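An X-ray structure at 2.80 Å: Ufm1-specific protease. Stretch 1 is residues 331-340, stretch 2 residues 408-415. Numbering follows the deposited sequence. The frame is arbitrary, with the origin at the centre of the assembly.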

# COMPACT_ATOMS: atom_id res chain seq x y z
N SER A 331 6.61 5.23 -12.90
CA SER A 331 5.49 5.85 -13.57
C SER A 331 4.52 6.61 -12.66
O SER A 331 3.63 7.31 -13.17
N LYS A 332 4.65 6.47 -11.34
CA LYS A 332 3.64 6.99 -10.40
C LYS A 332 4.13 7.05 -8.95
O LYS A 332 5.14 6.43 -8.60
N PRO A 333 3.41 7.80 -8.08
CA PRO A 333 3.83 7.83 -6.68
C PRO A 333 3.49 6.55 -5.91
O PRO A 333 2.48 5.89 -6.16
N VAL A 334 4.37 6.22 -4.97
CA VAL A 334 4.18 5.07 -4.09
C VAL A 334 4.35 5.46 -2.62
O VAL A 334 3.65 4.92 -1.77
N LEU A 335 5.23 6.42 -2.31
CA LEU A 335 5.64 6.67 -0.93
C LEU A 335 5.28 8.05 -0.41
O LEU A 335 6.00 8.61 0.43
N ARG A 336 4.19 8.62 -0.90
CA ARG A 336 3.78 9.92 -0.38
C ARG A 336 3.09 9.72 0.94
O ARG A 336 2.38 8.73 1.14
N LEU A 337 3.29 10.67 1.85
CA LEU A 337 2.67 10.65 3.17
C LEU A 337 1.19 10.30 3.08
O LEU A 337 0.63 9.60 3.92
N SER A 338 0.57 10.80 2.02
CA SER A 338 -0.84 10.61 1.73
C SER A 338 -1.21 9.15 1.45
O SER A 338 -2.37 8.74 1.57
N GLN A 339 -0.20 8.36 1.08
CA GLN A 339 -0.40 6.97 0.68
C GLN A 339 -0.16 5.96 1.80
O GLN A 339 -0.47 4.76 1.66
N ALA A 340 0.42 6.43 2.91
CA ALA A 340 0.74 5.57 4.05
C ALA A 340 -0.53 4.98 4.63
O ALA A 340 -1.54 5.65 4.77
N PHE A 408 -7.65 10.19 -5.63
CA PHE A 408 -6.48 11.04 -5.88
C PHE A 408 -5.59 11.29 -4.63
O PHE A 408 -4.38 11.54 -4.77
N ILE A 409 -6.16 11.23 -3.43
CA ILE A 409 -5.29 11.31 -2.27
C ILE A 409 -4.68 9.95 -1.97
O ILE A 409 -3.46 9.80 -1.90
N LEU A 410 -5.53 8.92 -1.88
CA LEU A 410 -5.05 7.57 -1.60
C LEU A 410 -4.03 7.04 -2.61
O LEU A 410 -3.51 5.94 -2.45
N ASN A 411 -3.74 7.83 -3.65
CA ASN A 411 -2.81 7.41 -4.69
C ASN A 411 -1.64 8.35 -4.85
O ASN A 411 -0.78 8.15 -5.73
N GLY A 412 -1.59 9.37 -3.98
CA GLY A 412 -0.43 10.23 -3.82
C GLY A 412 -0.38 11.42 -4.76
O GLY A 412 0.71 11.91 -5.10
N TYR A 413 -1.55 11.89 -5.17
CA TYR A 413 -1.63 12.92 -6.20
C TYR A 413 -1.97 14.28 -5.60
O TYR A 413 -1.56 15.31 -6.14
N THR A 414 -2.69 14.27 -4.48
CA THR A 414 -2.85 15.46 -3.66
C THR A 414 -2.97 15.09 -2.20
O THR A 414 -3.22 13.95 -1.86
N ASP A 415 -2.82 16.09 -1.34
CA ASP A 415 -2.98 15.93 0.10
C ASP A 415 -4.20 16.71 0.58
O ASP A 415 -4.61 16.59 1.74

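Stretch 2 opens with the helical residues Phe408 and Ile409, includes a type I turn from Ile409 to Gly412, and presents mostly backbone to the side chains of stretch 1. The two segments bury 402 Å² between them, without a direct hydrogen bond from one to the other.

Phe408 (chi1 m) points away and takes no part in the packing, but its carbonyl oxygen accepts the backbone nitrogens of Tyr413 (N to O, 2.9 Å) and Thr414 (N to O, 3.2 Å), which ties the residues just after the turn back to the helix. Ile409 (p, t) lies sideways and its end leads away. Its backbone faces Ser338 (chi1 141°, between wells), whose CA-to-CB bond points toward stretch 2; the modelled positions of Ser338 OG and Ile409 O are too close to support any bonding claim.

Leu410 (chi1 -91°, off-well; chi2 p) and Asn411 both direct CB away, so their contribution is largely main chain. Water 2 donates weakly to Leu410 O (3.4 Å from its oxygen) and accepts from Gln339 NE2 (2.9 Å from its oxygen), bridging the turn to stretch 1. Asn411, with chi1 m, uses OD1 to accept from water 1 at 3.1 Å from the water oxygen; the same water accepts weakly from Lys332 NZ at 3.4 Å, at the end of an extended side chain (p, t, t, t). Asn411 O lies 3.1 Å from Pro333 CG.

Gly412 fits closely against stretch 1. Its positive phi favours glycine, and a CB here would point toward stretch 1, only 2.5 Å from Gln339 OE1 and about 3.1 Å from both Pro333 CB and Arg336 CG. Without a CB, Gly412 CA lies 3.6 Å from Gln339 CG. Gln339 (m, t) is held in place by its own stretch: OE1 accepts from Arg336 N at 3.2 Å, while NE2 donates to Pro333 O at 3.3 Å. Arg336, m at chi1 through chi3, curls back so that NH1 comes within 3.4 Å of Gly412 O, but the angle is too poor for a hydrogen bond.

Tyr413 (chi1 m) starts away from stretch 1, yet its ring comes nearer and supplies the main side-chain contact. Pro333, with a C-gamma endo pucker, sets CG over one face of the ring, 4.2 Å from the Tyr413 centroid in a CH-pi contact, and its CD packs 3.6 Å from Tyr413 CZ. Beside it, Lys332 CB lies 3.6 Å from Tyr413 OH. Beyond this, Thr414 (p) points away, and Asp415 lies sideways without contact.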

# COMPACT_ATOMS: atom_id res chain seq x y z
CB SER A 331 4.71 4.78 -14.33
OG SER A 331 3.96 3.98 -13.42
CB LYS A 332 2.34 6.18 -10.50
CG LYS A 332 2.49 4.68 -10.25
CD LYS A 332 1.19 3.92 -10.50
CE LYS A 332 1.32 2.48 -9.99
NZ LYS A 332 0.03 1.71 -10.01
CB PRO A 333 3.04 9.02 -6.11
CG PRO A 333 1.85 9.14 -6.94
CD PRO A 333 2.28 8.71 -8.33
CB VAL A 334 5.15 3.92 -4.45
CG1 VAL A 334 4.90 2.72 -3.58
CG2 VAL A 334 4.99 3.55 -5.91
CB LEU A 335 7.15 6.49 -0.79
CG LEU A 335 7.71 5.13 -1.20
CD1 LEU A 335 9.20 5.17 -1.17
CD2 LEU A 335 7.18 4.05 -0.28
CB ARG A 336 2.83 10.61 -1.35
CG ARG A 336 3.38 10.70 -2.74
CD ARG A 336 4.56 11.62 -2.79
NE ARG A 336 4.18 12.97 -2.36
CZ ARG A 336 3.68 13.90 -3.18
NH1 ARG A 336 3.53 13.63 -4.48
NH2 ARG A 336 3.36 15.09 -2.68
CB LEU A 337 2.85 12.02 3.81
CG LEU A 337 3.17 12.10 5.30
CD1 LEU A 337 3.66 10.77 5.84
CD2 LEU A 337 4.20 13.19 5.50
CB SER A 338 -1.18 11.48 0.52
OG SER A 338 -2.07 10.82 -0.36
CB GLN A 339 0.54 6.64 -0.46
CG GLN A 339 0.39 7.53 -1.63
CD GLN A 339 1.14 7.01 -2.84
OE1 GLN A 339 2.20 7.52 -3.19
NE2 GLN A 339 0.58 5.99 -3.49
CB ALA A 340 1.47 6.36 5.08
CB PHE A 408 -6.86 12.33 -6.61
CG PHE A 408 -6.98 12.17 -8.10
CD1 PHE A 408 -8.21 11.88 -8.68
CD2 PHE A 408 -5.86 12.27 -8.92
CE1 PHE A 408 -8.32 11.71 -10.06
CE2 PHE A 408 -5.95 12.10 -10.30
CZ PHE A 408 -7.18 11.81 -10.87
CB ILE A 409 -5.93 12.00 -1.04
CG1 ILE A 409 -7.29 11.42 -0.72
CG2 ILE A 409 -6.11 13.49 -1.31
CD1 ILE A 409 -8.23 12.47 -0.07
CB LEU A 410 -6.23 6.60 -1.49
CG LEU A 410 -6.74 6.46 -0.05
CD1 LEU A 410 -6.85 7.81 0.60
CD2 LEU A 410 -8.08 5.75 0.01
CB ASN A 411 -3.54 7.18 -6.00
CG ASN A 411 -4.26 5.83 -6.02
OD1 ASN A 411 -3.77 4.86 -6.60
ND2 ASN A 411 -5.41 5.77 -5.35
CB TYR A 413 -2.57 12.49 -7.31
CG TYR A 413 -1.97 11.46 -8.25
CD1 TYR A 413 -2.49 10.18 -8.35
CD2 TYR A 413 -0.86 11.78 -9.04
CE1 TYR A 413 -1.95 9.23 -9.22
CE2 TYR A 413 -0.30 10.85 -9.90
CZ TYR A 413 -0.85 9.57 -9.99
OH TYR A 413 -0.31 8.63 -10.85
CB THR A 414 -4.11 16.25 -3.98
OG1 THR A 414 -5.23 15.35 -4.05
CG2 THR A 414 -3.96 17.02 -5.29
CB ASP A 415 -1.72 16.43 0.81
CG ASP A 415 -0.96 17.47 -0.01
OD1 ASP A 415 -1.58 18.07 -0.94
OD2 ASP A 415 0.25 17.68 0.27
O HOH W 1 -2.43 3.91 -9.23
O HOH W 2 -1.25 3.73 -3.64